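Local coordinates for N-acetyl-beta-D glucosaminidase (Rhizomucor miehei CAU432, PDB 4ZM6), which probably hydrolyses terminal N-acetyl-beta-D-glucosamine units through a family 3 glycoside hydrolase region and acetylates glucosamine through an acetyl-CoA-binding GNAT region, at residues Thr59-Gln63 against Pro74-Ala78; Asn684-Ile690 against Ser831-Glu837; Arg705-Ile711 against Gly808-Gly812; Glu723-Gln728 against Val763-Leu767. One frame throughout, in Å; residues are numbered along the deposited sequence.

Contact 1. Residues Thr59-Gln63 against Pro74-Ala78; sequences THSLQ and PLFIA
Q63 reaches from helix 52-68 to P74, L75 and I77, inside a beta-alpha-beta unit (strand 41-44, helix 52-68, strand 76-79) of the TIM-barrel-like hydrolase domain. The short helix and strand axes run at 147°, 10.2 Å apart at closest approach, so the helix leads back across the sheet as the crossover requires. The Q63 chain bends at chi2 (64°), which turns its amide toward the strand. From there Q63 NE2 donates a weak, nearly straight bond (161°) to L75 O, 3.4 Å away. The same NE2 also lies beside P74 CB and L75 N, but L75 N is itself a donor and accepts nothing. The amide oxygen, OE1, faces I77 CD1. T59 meets that end from the preceding helical turn: its CG2 packs on I77 CD1 at 3.8 Å, the two side chains at about a right angle. T59 OG1 turns to helical carbonyls and to L125 O instead. L62 lies beside L75, its CB 4.2 Å from L75 CD1, while I30 and I34 of helix 28-37 cover L62 and L75 respectively. L62 CD1 also touches I77 CD1, at 4.3 Å.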
loop_
_atom_site.group_PDB
_atom_site.type_symbol
_atom_site.label_atom_id
_atom_site.label_comp_id
_atom_site.label_asym_id
_atom_site.label_seq_id
_atom_site.Cartn_x
_atom_site.Cartn_y
_atom_site.Cartn_z
ATOM N N THR A 59 -14.466 -37.890 -19.164
ATOM C CA THR A 59 -13.883 -36.692 -19.777
ATOM C C THR A 59 -13.468 -36.951 -21.220
ATOM O O THR A 59 -13.690 -36.112 -22.093
ATOM C CB THR A 59 -12.661 -36.176 -18.991
ATOM O OG1 THR A 59 -11.753 -37.258 -18.745
ATOM C CG2 THR A 59 -13.098 -35.556 -17.666
ATOM N N HIS A 60 -12.873 -38.118 -21.460
ATOM C CA HIS A 60 -12.476 -38.513 -22.808
ATOM C C HIS A 60 -13.690 -38.706 -23.717
ATOM O O HIS A 60 -13.658 -38.321 -24.886
ATOM C CB HIS A 60 -11.639 -39.793 -22.776
ATOM C CG HIS A 60 -10.960 -40.092 -24.075
ATOM N ND1 HIS A 60 -11.354 -41.119 -24.905
ATOM C CD2 HIS A 60 -9.927 -39.479 -24.700
ATOM C CE1 HIS A 60 -10.584 -41.134 -25.979
ATOM N NE2 HIS A 60 -9.710 -40.149 -25.879
ATOM N N SER A 61 -14.752 -39.300 -23.173
ATOM C CA SER A 61 -15.997 -39.501 -23.916
ATOM C C SER A 61 -16.536 -38.175 -24.455
ATOM O O SER A 61 -16.817 -38.050 -25.651
ATOM C CB SER A 61 -17.057 -40.165 -23.028
ATOM O OG SER A 61 -16.549 -41.318 -22.377
ATOM N N LEU A 62 -16.662 -37.190 -23.563
ATOM C CA LEU A 62 -17.137 -35.847 -23.920
ATOM C C LEU A 62 -16.219 -35.213 -24.953
ATOM O O LEU A 62 -16.672 -34.580 -25.910
ATOM C CB LEU A 62 -17.182 -34.944 -22.683
ATOM C CG LEU A 62 -18.117 -35.350 -21.543
ATOM C CD1 LEU A 62 -17.845 -34.516 -20.301
ATOM C CD2 LEU A 62 -19.568 -35.220 -21.967
ATOM N N GLN A 63 -14.922 -35.397 -24.741
ATOM C CA GLN A 63 -13.901 -34.844 -25.616
ATOM C C GLN A 63 -13.968 -35.477 -27.008
ATOM O O GLN A 63 -13.824 -34.785 -28.019
ATOM C CB GLN A 63 -12.516 -35.071 -24.999
ATOM C CG GLN A 63 -11.610 -33.857 -25.019
ATOM C CD GLN A 63 -12.129 -32.701 -24.173
ATOM O OE1 GLN A 63 -12.669 -32.903 -23.086
ATOM N NE2 GLN A 63 -11.956 -31.481 -24.669
ATOM N N PRO A 74 -11.038 -27.733 -28.203
ATOM C CA PRO A 74 -11.583 -28.699 -27.246
ATOM C C PRO A 74 -12.475 -28.061 -26.192
ATOM O O PRO A 74 -12.402 -26.858 -25.957
ATOM C CB PRO A 74 -10.336 -29.311 -26.585
ATOM C CG PRO A 74 -9.167 -28.859 -27.391
ATOM C CD PRO A 74 -9.575 -27.596 -28.079
ATOM N N LEU A 75 -13.321 -28.879 -25.581
ATOM C CA LEU A 75 -14.186 -28.439 -24.495
ATOM C C LEU A 75 -13.386 -28.043 -23.265
ATOM O O LEU A 75 -12.289 -28.555 -23.033
ATOM C CB LEU A 75 -15.152 -29.561 -24.087
ATOM C CG LEU A 75 -16.144 -30.104 -25.118
ATOM C CD1 LEU A 75 -17.003 -31.185 -24.478
ATOM C CD2 LEU A 75 -17.012 -28.993 -25.687
ATOM N N PHE A 76 -13.949 -27.120 -22.490
ATOM C CA PHE A 76 -13.533 -26.907 -21.115
ATOM C C PHE A 76 -14.378 -27.844 -20.265
ATOM O O PHE A 76 -15.567 -28.010 -20.522
ATOM C CB PHE A 76 -13.771 -25.456 -20.673
ATOM C CG PHE A 76 -12.551 -24.574 -20.756
ATOM C CD1 PHE A 76 -11.397 -24.895 -20.053
ATOM C CD2 PHE A 76 -12.573 -23.395 -21.494
ATOM C CE1 PHE A 76 -10.277 -24.078 -20.113
ATOM C CE2 PHE A 76 -11.459 -22.573 -21.556
ATOM C CZ PHE A 76 -10.308 -22.914 -20.866
ATOM N N ILE A 77 -13.759 -28.456 -19.262
ATOM C CA ILE A 77 -14.463 -29.305 -18.306
ATOM C C ILE A 77 -14.170 -28.778 -16.900
ATOM O O ILE A 77 -13.131 -29.081 -16.306
ATOM C CB ILE A 77 -14.033 -30.778 -18.447
ATOM C CG1 ILE A 77 -14.340 -31.274 -19.864
ATOM C CG2 ILE A 77 -14.731 -31.655 -17.412
ATOM C CD1 ILE A 77 -13.948 -32.717 -20.112
ATOM N N ALA A 78 -15.102 -27.988 -16.377
ATOM C CA ALA A 78 -14.902 -27.267 -15.128
ATOM C C ALA A 78 -15.425 -28.032 -13.915
ATOM O O ALA A 78 -16.106 -29.046 -14.057
ATOM C CB ALA A 78 -15.567 -25.902 -15.212
#

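Contact 2. Residues Asn684-Ile690 against Ser831-Glu837; sequences NLVHDLI and SYVDWVE
An antiparallel strand pair interrupted by a G1 beta bulge joins strand 686-692, of the first N-acetyltransferase range, to strand 830-836, of the second, within one large mixed sheet; the short axes lie 4.6 Å apart at 166°. L689 and V833 form one hydrogen-bonded pair, with L689 N donating to V833 O and V833 N to L689 O. H687 and V836 form the next, and the shift of one residue between them is the bulge: two residues, W835 and V836, stand opposite H687, and W835 has positive phi (54°). V836 N reaches H687 O at 2.8 Å, whereas W835 N turns to the D688 carboxylate, meeting OD1 at 2.8 Å nearly along its C-O axis. D688 OD2 accepts from Y832 OH at 2.6 Å, the hydroxyl lying above the carboxylate plane, which stands almost perpendicular to the ring. Y853 OH is a second partner of OD2. On the H687 side of the sheet, L689 CD1 packs on V836 CG2 at 3.5 Å; on the D688 side, V686 CG1 approaches W835 CD1 obliquely. Strand 847-857 pairs with the other edge of strand 686-692, strand 794-802 runs parallel to strand 830-836, and helix 839-843 covers L689 and V833.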
loop_
_atom_site.group_PDB
_atom_site.type_symbol
_atom_site.label_atom_id
_atom_site.label_comp_id
_atom_site.label_asym_id
_atom_site.label_seq_id
_atom_site.Cartn_x
_atom_site.Cartn_y
_atom_site.Cartn_z
ATOM N N ASN A 684 23.008 -32.528 -9.517
ATOM C CA ASN A 684 24.457 -32.334 -9.448
ATOM C C ASN A 684 24.814 -31.065 -8.687
ATOM O O ASN A 684 23.963 -30.201 -8.470
ATOM C CB ASN A 684 25.054 -32.277 -10.856
ATOM C CG ASN A 684 24.470 -31.152 -11.697
ATOM O OD1 ASN A 684 25.010 -30.047 -11.731
ATOM N ND2 ASN A 684 23.352 -31.426 -12.369
ATOM N N LEU A 685 26.078 -30.958 -8.288
ATOM C CA LEU A 685 26.571 -29.790 -7.560
ATOM C C LEU A 685 27.226 -28.783 -8.501
ATOM O O LEU A 685 27.400 -29.036 -9.696
ATOM C CB LEU A 685 27.567 -30.210 -6.475
ATOM C CG LEU A 685 27.007 -30.992 -5.283
ATOM C CD1 LEU A 685 28.114 -31.267 -4.277
ATOM C CD2 LEU A 685 25.856 -30.260 -4.606
ATOM N N VAL A 686 27.562 -27.629 -7.933
ATOM C CA VAL A 686 28.230 -26.540 -8.629
ATOM C C VAL A 686 29.293 -26.030 -7.663
ATOM O O VAL A 686 29.074 -26.042 -6.452
ATOM C CB VAL A 686 27.206 -25.452 -9.025
ATOM C CG1 VAL A 686 27.758 -24.044 -8.852
ATOM C CG2 VAL A 686 26.733 -25.670 -10.454
ATOM N N HIS A 687 30.433 -25.587 -8.192
ATOM C CA HIS A 687 31.626 -25.354 -7.365
ATOM C C HIS A 687 32.255 -23.967 -7.494
ATOM O O HIS A 687 32.228 -23.351 -8.564
ATOM C CB HIS A 687 32.693 -26.389 -7.714
ATOM C CG HIS A 687 32.170 -27.787 -7.799
ATOM N ND1 HIS A 687 32.036 -28.598 -6.694
ATOM C CD2 HIS A 687 31.741 -28.514 -8.857
ATOM C CE1 HIS A 687 31.551 -29.769 -7.069
ATOM N NE2 HIS A 687 31.363 -29.743 -8.377
ATOM N N ASP A 688 32.812 -23.496 -6.379
ATOM C CA ASP A 688 33.785 -22.408 -6.367
ATOM C C ASP A 688 35.171 -23.038 -6.235
ATOM O O ASP A 688 35.360 -23.952 -5.429
ATOM C CB ASP A 688 33.552 -21.462 -5.179
ATOM C CG ASP A 688 32.390 -20.503 -5.392
ATOM O OD1 ASP A 688 31.775 -20.506 -6.473
ATOM O OD2 ASP A 688 32.072 -19.746 -4.455
ATOM N N LEU A 689 36.132 -22.539 -7.011
ATOM C CA LEU A 689 37.506 -23.049 -6.984
ATOM C C LEU A 689 38.458 -22.077 -6.300
ATOM O O LEU A 689 38.216 -20.871 -6.289
ATOM C CB LEU A 689 38.000 -23.313 -8.404
ATOM C CG LEU A 689 37.057 -24.071 -9.340
ATOM C CD1 LEU A 689 37.729 -24.302 -10.681
ATOM C CD2 LEU A 689 36.622 -25.398 -8.739
ATOM N N ILE A 690 39.538 -22.616 -5.734
ATOM C CA ILE A 690 40.625 -21.803 -5.173
ATOM C C ILE A 690 41.958 -22.257 -5.760
ATOM O O ILE A 690 42.201 -23.456 -5.918
ATOM C CB ILE A 690 40.681 -21.849 -3.627
ATOM C CG1 ILE A 690 41.834 -20.973 -3.110
ATOM C CG2 ILE A 690 40.843 -23.274 -3.113
ATOM C CD1 ILE A 690 41.859 -20.796 -1.608
ATOM N N SER A 831 43.476 -17.267 -5.550
ATOM C CA SER A 831 42.609 -16.901 -6.678
ATOM C C SER A 831 41.246 -17.601 -6.646
ATOM O O SER A 831 41.162 -18.800 -6.407
ATOM C CB SER A 831 43.319 -17.208 -7.998
ATOM O OG SER A 831 42.532 -16.818 -9.106
ATOM N N TYR A 832 40.192 -16.839 -6.934
ATOM C CA TYR A 832 38.808 -17.276 -6.784
ATOM C C TYR A 832 38.134 -17.462 -8.137
ATOM O O TYR A 832 37.862 -16.489 -8.836
ATOM C CB TYR A 832 38.059 -16.213 -5.981
ATOM C CG TYR A 832 36.616 -16.510 -5.600
ATOM C CD1 TYR A 832 36.247 -17.723 -5.016
ATOM C CD2 TYR A 832 35.631 -15.540 -5.760
ATOM C CE1 TYR A 832 34.935 -17.969 -4.643
ATOM C CE2 TYR A 832 34.320 -15.776 -5.386
ATOM C CZ TYR A 832 33.975 -16.989 -4.828
ATOM O OH TYR A 832 32.665 -17.202 -4.461
ATOM N N VAL A 833 37.870 -18.713 -8.506
ATOM C CA VAL A 833 37.083 -19.016 -9.700
ATOM C C VAL A 833 35.710 -19.508 -9.250
ATOM O O VAL A 833 35.575 -20.613 -8.734
ATOM C CB VAL A 833 37.768 -20.073 -10.581
ATOM C CG1 VAL A 833 36.895 -20.418 -11.780
ATOM C CG2 VAL A 833 39.134 -19.573 -11.029
ATOM N N ASP A 834 34.697 -18.675 -9.452
ATOM C CA ASP A 834 33.393 -18.891 -8.848
ATOM C C ASP A 834 32.426 -19.538 -9.825
ATOM O O ASP A 834 32.447 -19.233 -11.016
ATOM C CB ASP A 834 32.818 -17.567 -8.317
ATOM C CG ASP A 834 32.580 -16.532 -9.412
ATOM O OD1 ASP A 834 33.534 -16.193 -10.140
ATOM O OD2 ASP A 834 31.437 -16.041 -9.535
ATOM N N TRP A 835 31.597 -20.440 -9.296
ATOM C CA TRP A 835 30.471 -21.033 -10.017
ATOM C C TRP A 835 30.917 -21.657 -11.335
ATOM O O TRP A 835 30.649 -21.116 -12.409
ATOM C CB TRP A 835 29.379 -19.978 -10.246
ATOM C CG TRP A 835 28.062 -20.503 -10.791
ATOM C CD1 TRP A 835 27.805 -21.752 -11.295
ATOM C CD2 TRP A 835 26.841 -19.765 -10.923
ATOM N NE1 TRP A 835 26.498 -21.838 -11.707
ATOM C CE2 TRP A 835 25.885 -20.634 -11.494
ATOM C CE3 TRP A 835 26.462 -18.455 -10.608
ATOM C CZ2 TRP A 835 24.571 -20.236 -11.754
ATOM C CZ3 TRP A 835 25.152 -18.058 -10.871
ATOM C CH2 TRP A 835 24.224 -18.949 -11.441
ATOM N N VAL A 836 31.597 -22.797 -11.237
ATOM C CA VAL A 836 32.025 -23.553 -12.413
ATOM C C VAL A 836 31.886 -25.054 -12.189
ATOM O O VAL A 836 31.786 -25.525 -11.052
ATOM C CB VAL A 836 33.482 -23.234 -12.816
ATOM C CG1 VAL A 836 33.610 -21.783 -13.263
ATOM C CG2 VAL A 836 34.454 -23.549 -11.681
ATOM N N GLU A 837 31.887 -25.793 -13.294
ATOM C CA GLU A 837 31.688 -27.242 -13.275
ATOM C C GLU A 837 32.839 -28.042 -13.893
ATOM O O GLU A 837 33.118 -29.154 -13.446
ATOM C CB GLU A 837 30.386 -27.594 -13.993
ATOM C CG GLU A 837 29.180 -26.829 -13.479
ATOM C CD GLU A 837 27.869 -27.453 -13.914
ATOM O OE1 GLU A 837 27.118 -26.783 -14.653
ATOM O OE2 GLU A 837 27.592 -28.613 -13.521
#

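Contact 3. Residues Arg705-Ile711 against Gly808-Gly812; sequences RMLKEKI and GRGIG. With SO4 (sulfate ion), chain D.
R809 holds E709 side-on through two nitrogens in a salt bridge that joins the end of helix 700-709 to the loop entering helix 811-825. NE and NH2 of R809 both donate to E709 OE1, at 3.2 Å and 3.3 Å, from the same face of the carboxylate. The oxygen lies in the guanidinium plane, but the two flat groups stand 77° apart. R809 NH1 has a second acidic partner, E806, so the guanidinium is held at two points.

The loop, GRGIG, matches the glycine-rich pyrophosphate-binding loop of GNAT acetyltransferases. Its counterpart in the first acetyltransferase region, at G624, G626 and G628, binds acetyl-CoA. Here a sulfate, probably from the crystallisation liquor, occupies the loop: G808 N donates to its O2 at 2.7 Å, and I811 N makes a weak bond to O1. G810, at positive phi, is the N-cap of the helix, which would add its own favourable polarity at the anion. The sulfate is consistent with a phosphate-like site, although no cofactor is seen there.

R705 lays one guanidinium face over R809 O and the CA of G810 without a hydrogen bond across. Helix 700-709 ends in a Schellman motif at K710, and I711 then points back to the loop. M706, its chain bent at chi2 and chi3, brings CE to I811 CA at 3.7 Å. Farther out, I711 CD1 rests over a face of the R809 guanidinium and touches I811 CD1, also at 3.7 Å.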
loop_
_atom_site.group_PDB
_atom_site.type_symbol
_atom_site.label_atom_id
_atom_site.label_comp_id
_atom_site.label_asym_id
_atom_site.label_seq_id
_atom_site.Cartn_x
_atom_site.Cartn_y
_atom_site.Cartn_z
ATOM N N ARG A 705 51.836 -23.064 -27.552
ATOM C CA ARG A 705 50.570 -23.127 -28.290
ATOM C C ARG A 705 50.079 -21.723 -28.660
ATOM O O ARG A 705 49.765 -21.454 -29.826
ATOM C CB ARG A 705 49.506 -23.860 -27.465
ATOM C CG ARG A 705 48.234 -24.223 -28.223
ATOM C CD ARG A 705 48.327 -25.580 -28.905
ATOM N NE ARG A 705 47.001 -26.121 -29.213
ATOM C CZ ARG A 705 46.189 -26.713 -28.332
ATOM N NH1 ARG A 705 46.548 -26.856 -27.058
ATOM N NH2 ARG A 705 45.000 -27.163 -28.728
ATOM N N MET A 706 50.024 -20.832 -27.673
ATOM C CA MET A 706 49.575 -19.455 -27.920
ATOM C C MET A 706 50.534 -18.688 -28.817
ATOM O O MET A 706 50.103 -17.828 -29.588
ATOM C CB MET A 706 49.341 -18.689 -26.611
ATOM C CG MET A 706 47.872 -18.431 -26.281
ATOM S SD MET A 706 46.856 -19.898 -26.039
ATOM C CE MET A 706 46.219 -20.242 -27.677
ATOM N N LEU A 707 51.824 -18.999 -28.709
ATOM C CA LEU A 707 52.830 -18.458 -29.617
ATOM C C LEU A 707 52.576 -18.961 -31.034
ATOM O O LEU A 707 52.514 -18.166 -31.972
ATOM C CB LEU A 707 54.240 -18.845 -29.157
ATOM C CG LEU A 707 55.408 -18.429 -30.064
ATOM C CD1 LEU A 707 55.409 -16.930 -30.332
ATOM C CD2 LEU A 707 56.730 -18.875 -29.452
ATOM N N LYS A 708 52.405 -20.273 -31.179
ATOM C CA LYS A 708 52.148 -20.883 -32.489
ATOM C C LYS A 708 50.849 -20.389 -33.138
ATOM O O LYS A 708 50.819 -20.124 -34.337
ATOM C CB LYS A 708 52.129 -22.414 -32.390
ATOM C CG LYS A 708 52.063 -23.097 -33.751
ATOM C CD LYS A 708 52.525 -24.547 -33.715
ATOM C CE LYS A 708 52.931 -25.016 -35.107
ATOM N NZ LYS A 708 53.444 -26.415 -35.125
ATOM N N GLU A 709 49.787 -20.264 -32.344
ATOM C CA GLU A 709 48.495 -19.791 -32.848
ATOM C C GLU A 709 48.461 -18.278 -33.112
ATOM O O GLU A 709 47.503 -17.775 -33.716
ATOM C CB GLU A 709 47.371 -20.178 -31.878
ATOM C CG GLU A 709 47.157 -21.682 -31.720
ATOM C CD GLU A 709 46.497 -22.343 -32.922
ATOM O OE1 GLU A 709 46.131 -21.633 -33.885
ATOM O OE2 GLU A 709 46.343 -23.585 -32.898
ATOM N N LYS A 710 49.501 -17.568 -32.660
ATOM C CA LYS A 710 49.628 -16.111 -32.825
ATOM C C LYS A 710 48.481 -15.365 -32.145
ATOM O O LYS A 710 47.813 -14.522 -32.744
ATOM C CB LYS A 710 49.739 -15.713 -34.305
ATOM C CG LYS A 710 50.863 -16.412 -35.060
ATOM C CD LYS A 710 51.584 -15.482 -36.031
ATOM C CE LYS A 710 50.646 -14.775 -37.001
ATOM N NZ LYS A 710 49.713 -15.708 -37.694
ATOM N N ILE A 711 48.268 -15.696 -30.882
ATOM C CA ILE A 711 47.203 -15.104 -30.093
ATOM C C ILE A 711 47.752 -13.919 -29.303
ATOM O O ILE A 711 48.829 -14.006 -28.707
ATOM C CB ILE A 711 46.616 -16.143 -29.112
ATOM C CG1 ILE A 711 46.131 -17.396 -29.865
ATOM C CG2 ILE A 711 45.501 -15.535 -28.265
ATOM C CD1 ILE A 711 44.907 -17.195 -30.733
ATOM N N GLY A 808 38.900 -25.179 -29.888
ATOM C CA GLY A 808 39.844 -26.267 -30.147
ATOM C C GLY A 808 41.235 -25.833 -30.577
ATOM O O GLY A 808 41.986 -26.638 -31.127
ATOM N N ARG A 809 41.573 -24.565 -30.326
ATOM C CA ARG A 809 42.916 -24.041 -30.581
ATOM C C ARG A 809 43.699 -23.866 -29.282
ATOM O O ARG A 809 44.838 -23.400 -29.299
ATOM C CB ARG A 809 42.835 -22.700 -31.308
ATOM C CG ARG A 809 42.057 -22.747 -32.612
ATOM C CD ARG A 809 41.807 -21.354 -33.166
ATOM N NE ARG A 809 43.056 -20.686 -33.522
ATOM C CZ ARG A 809 43.195 -19.372 -33.687
ATOM N NH1 ARG A 809 42.157 -18.558 -33.527
ATOM N NH2 ARG A 809 44.383 -18.874 -34.007
ATOM N N GLY A 810 43.085 -24.236 -28.159
ATOM C CA GLY A 810 43.723 -24.123 -26.846
ATOM C C GLY A 810 43.663 -22.728 -26.239
ATOM O O GLY A 810 44.341 -22.454 -25.242
ATOM N N ILE A 811 42.841 -21.856 -26.827
ATOM C CA ILE A 811 42.747 -20.456 -26.410
ATOM C C ILE A 811 42.182 -20.316 -25.001
ATOM O O ILE A 811 42.754 -19.612 -24.169
ATOM C CB ILE A 811 41.873 -19.631 -27.378
ATOM C CG1 ILE A 811 42.571 -19.507 -28.737
ATOM C CG2 ILE A 811 41.578 -18.252 -26.797
ATOM C CD1 ILE A 811 41.733 -18.868 -29.822
ATOM N N GLY A 812 41.060 -20.982 -24.745
ATOM C CA GLY A 812 40.411 -20.929 -23.441
ATOM C C GLY A 812 41.368 -21.182 -22.293
ATOM O O GLY A 812 41.355 -20.465 -21.297
HETATM S S SO4 D . 39.207 -24.165 -26.481
HETATM O O1 SO4 D . 39.773 -23.214 -27.469
HETATM O O2 SO4 D . 38.894 -25.433 -27.168
HETATM O O3 SO4 D . 37.959 -23.618 -25.897
HETATM O O4 SO4 D . 40.205 -24.430 -25.416
#

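Contact 4. Residues Glu723-Gln728 against Val763-Leu767; sequences ELYAFQ and VIASL
Helix 723-728 crosses strand 763-767 at 77°, with the short axes 8.9 Å apart, and the strand carries a classic beta bulge where the pair I764 and A765 lies opposite the single residue A754. The contact sets helix 721-731 on the sheet of the second N-acetyltransferase (GNAT-like) region. Only V763 and S766 of this strand direct side chains at the helix; I764 and A765 point away, so their backbone is what the helix meets there. F727 carries the contact. Its CG is anti to the backbone N (chi1 177°), which extends the ring toward the strand. The ring runs obliquely along the backbone, F727 CZ against A765 CA at 3.6 Å, with CD1 beside V763 CG1, CE1 against I764 C and CE2 near S766 OG. At the first turn E723 CB touches V763 CG2 at 4.0 Å. L724 CD1 covers S766 CB at 3.7 Å. Beyond them Q728 NE2 comes close to S766 OG, which bonds to Y739 OH, at a poor angle for a hydrogen bond; Q728 NE2 donates instead to a water 3.0 Å away. NE2 and the water lie at the edge of the F727 ring, near its plane. Between the two segments, then, packing of F727 on V763 and the strand backbone dominates, and the polar link through the water is weak on its S766 O side; the E723 carboxylate adds a salt bridge to R755 on the neighbouring strand.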
loop_
_atom_site.group_PDB
_atom_site.type_symbol
_atom_site.label_atom_id
_atom_site.label_comp_id
_atom_site.label_asym_id
_atom_site.label_seq_id
_atom_site.Cartn_x
_atom_site.Cartn_y
_atom_site.Cartn_z
ATOM N N GLU A 723 33.487 -3.841 -29.467
ATOM C CA GLU A 723 34.007 -5.121 -29.934
ATOM C C GLU A 723 33.811 -6.216 -28.894
ATOM O O GLU A 723 33.591 -7.368 -29.242
ATOM C CB GLU A 723 35.495 -5.008 -30.267
ATOM C CG GLU A 723 35.827 -3.950 -31.309
ATOM C CD GLU A 723 37.294 -3.945 -31.657
ATOM O OE1 GLU A 723 37.775 -4.981 -32.157
ATOM O OE2 GLU A 723 37.965 -2.920 -31.419
ATOM N N LEU A 724 33.916 -5.848 -27.620
ATOM C CA LEU A 724 33.682 -6.777 -26.517
ATOM C C LEU A 724 32.189 -7.069 -26.373
ATOM O O LEU A 724 31.800 -8.213 -26.144
ATOM C CB LEU A 724 34.242 -6.207 -25.212
ATOM C CG LEU A 724 34.127 -7.066 -23.951
ATOM C CD1 LEU A 724 34.599 -8.491 -24.186
ATOM C CD2 LEU A 724 34.908 -6.426 -22.812
ATOM N N TYR A 725 31.355 -6.038 -26.509
ATOM C CA TYR A 725 29.905 -6.224 -26.470
ATOM C C TYR A 725 29.427 -7.059 -27.669
ATOM O O TYR A 725 28.639 -7.992 -27.507
ATOM C CB TYR A 725 29.166 -4.879 -26.415
ATOM C CG TYR A 725 29.369 -4.058 -25.143
ATOM C CD1 TYR A 725 30.058 -4.564 -24.038
ATOM C CD2 TYR A 725 28.827 -2.773 -25.039
ATOM C CE1 TYR A 725 30.216 -3.807 -22.887
ATOM C CE2 TYR A 725 28.987 -2.011 -23.892
ATOM C CZ TYR A 725 29.681 -2.532 -22.819
ATOM O OH TYR A 725 29.844 -1.774 -21.681
ATOM N N ALA A 726 29.918 -6.742 -28.862
ATOM C CA ALA A 726 29.606 -7.531 -30.058
ATOM C C ALA A 726 29.935 -9.006 -29.850
ATOM O O ALA A 726 29.166 -9.884 -30.245
ATOM C CB ALA A 726 30.370 -6.994 -31.257
ATOM N N PHE A 727 31.081 -9.265 -29.230
ATOM C CA PHE A 727 31.508 -10.620 -28.912
ATOM C C PHE A 727 30.507 -11.302 -27.988
ATOM O O PHE A 727 29.982 -12.364 -28.313
ATOM C CB PHE A 727 32.883 -10.589 -28.261
ATOM C CG PHE A 727 33.382 -11.930 -27.825
ATOM C CD1 PHE A 727 33.974 -12.788 -28.732
ATOM C CD2 PHE A 727 33.282 -12.323 -26.498
ATOM C CE1 PHE A 727 34.449 -14.021 -28.330
ATOM C CE2 PHE A 727 33.759 -13.556 -26.085
ATOM C CZ PHE A 727 34.341 -14.409 -27.004
ATOM N N GLN A 728 30.232 -10.675 -26.850
ATOM C CA GLN A 728 29.283 -11.221 -25.870
ATOM C C GLN A 728 27.885 -11.438 -26.470
ATOM O O GLN A 728 27.239 -12.449 -26.198
ATOM C CB GLN A 728 29.191 -10.310 -24.638
ATOM C CG GLN A 728 30.465 -10.245 -23.808
ATOM C CD GLN A 728 30.793 -11.563 -23.145
ATOM O OE1 GLN A 728 29.974 -12.121 -22.427
ATOM N NE2 GLN A 728 31.999 -12.065 -23.378
ATOM N N VAL A 763 38.307 -9.740 -31.841
ATOM C CA VAL A 763 38.209 -10.392 -30.536
ATOM C C VAL A 763 37.715 -11.827 -30.720
ATOM O O VAL A 763 36.689 -12.063 -31.358
ATOM C CB VAL A 763 37.251 -9.634 -29.595
ATOM C CG1 VAL A 763 37.087 -10.384 -28.275
ATOM C CG2 VAL A 763 37.756 -8.216 -29.350
ATOM N N ILE A 764 38.457 -12.777 -30.166
ATOM C CA ILE A 764 38.136 -14.203 -30.304
ATOM C C ILE A 764 37.866 -14.903 -28.970
ATOM O O ILE A 764 37.437 -16.052 -28.950
ATOM C CB ILE A 764 39.249 -14.964 -31.069
ATOM C CG1 ILE A 764 40.587 -14.902 -30.323
ATOM C CG2 ILE A 764 39.382 -14.415 -32.486
ATOM C CD1 ILE A 764 41.762 -15.424 -31.123
ATOM N N ALA A 765 38.117 -14.214 -27.864
ATOM C CA ALA A 765 37.851 -14.752 -26.542
ATOM C C ALA A 765 37.852 -13.593 -25.559
ATOM O O ALA A 765 38.259 -12.479 -25.913
ATOM C CB ALA A 765 38.903 -15.781 -26.155
ATOM N N SER A 766 37.395 -13.842 -24.335
ATOM C CA SER A 766 37.409 -12.810 -23.307
ATOM C C SER A 766 37.194 -13.394 -21.926
ATOM O O SER A 766 36.689 -14.502 -21.797
ATOM C CB SER A 766 36.324 -11.762 -23.582
ATOM O OG SER A 766 35.120 -12.091 -22.918
ATOM N N LEU A 767 37.584 -12.640 -20.900
ATOM C CA LEU A 767 37.219 -12.958 -19.517
ATOM C C LEU A 767 37.296 -11.726 -18.636
ATOM O O LEU A 767 37.824 -10.698 -19.046
ATOM C CB LEU A 767 38.093 -14.081 -18.949
ATOM C CG LEU A 767 39.588 -13.810 -18.756
ATOM C CD1 LEU A 767 39.861 -12.924 -17.550
ATOM C CD2 LEU A 767 40.338 -15.125 -18.609
HETATM O O HOH W 1 33.256 -14.631 -22.406
#

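How the contacts relate
From the N terminus, contact 1 comes first and stands alone: it closes a short loop within the hydrolase barrel, and its centre lies 51 Å or more from the others. The remaining three are concentric in sequence. Contact 2 closes the widest loop, bringing strand 686-692 of the first acetyltransferase range onto a strand of the second. Contact 3 falls within that loop, joining the helix after strand 686-692 to the helix before strand 830-836. Contact 4 lies innermost, setting helix 721-731 on strand 763-771. Contacts 3 and 4 share an interface, where I764 CD1 meets I711 CD1 at 3.6 Å and I811 CD1 at 3.7 Å. Contacts 2 and 4 reach the same sheet without touching.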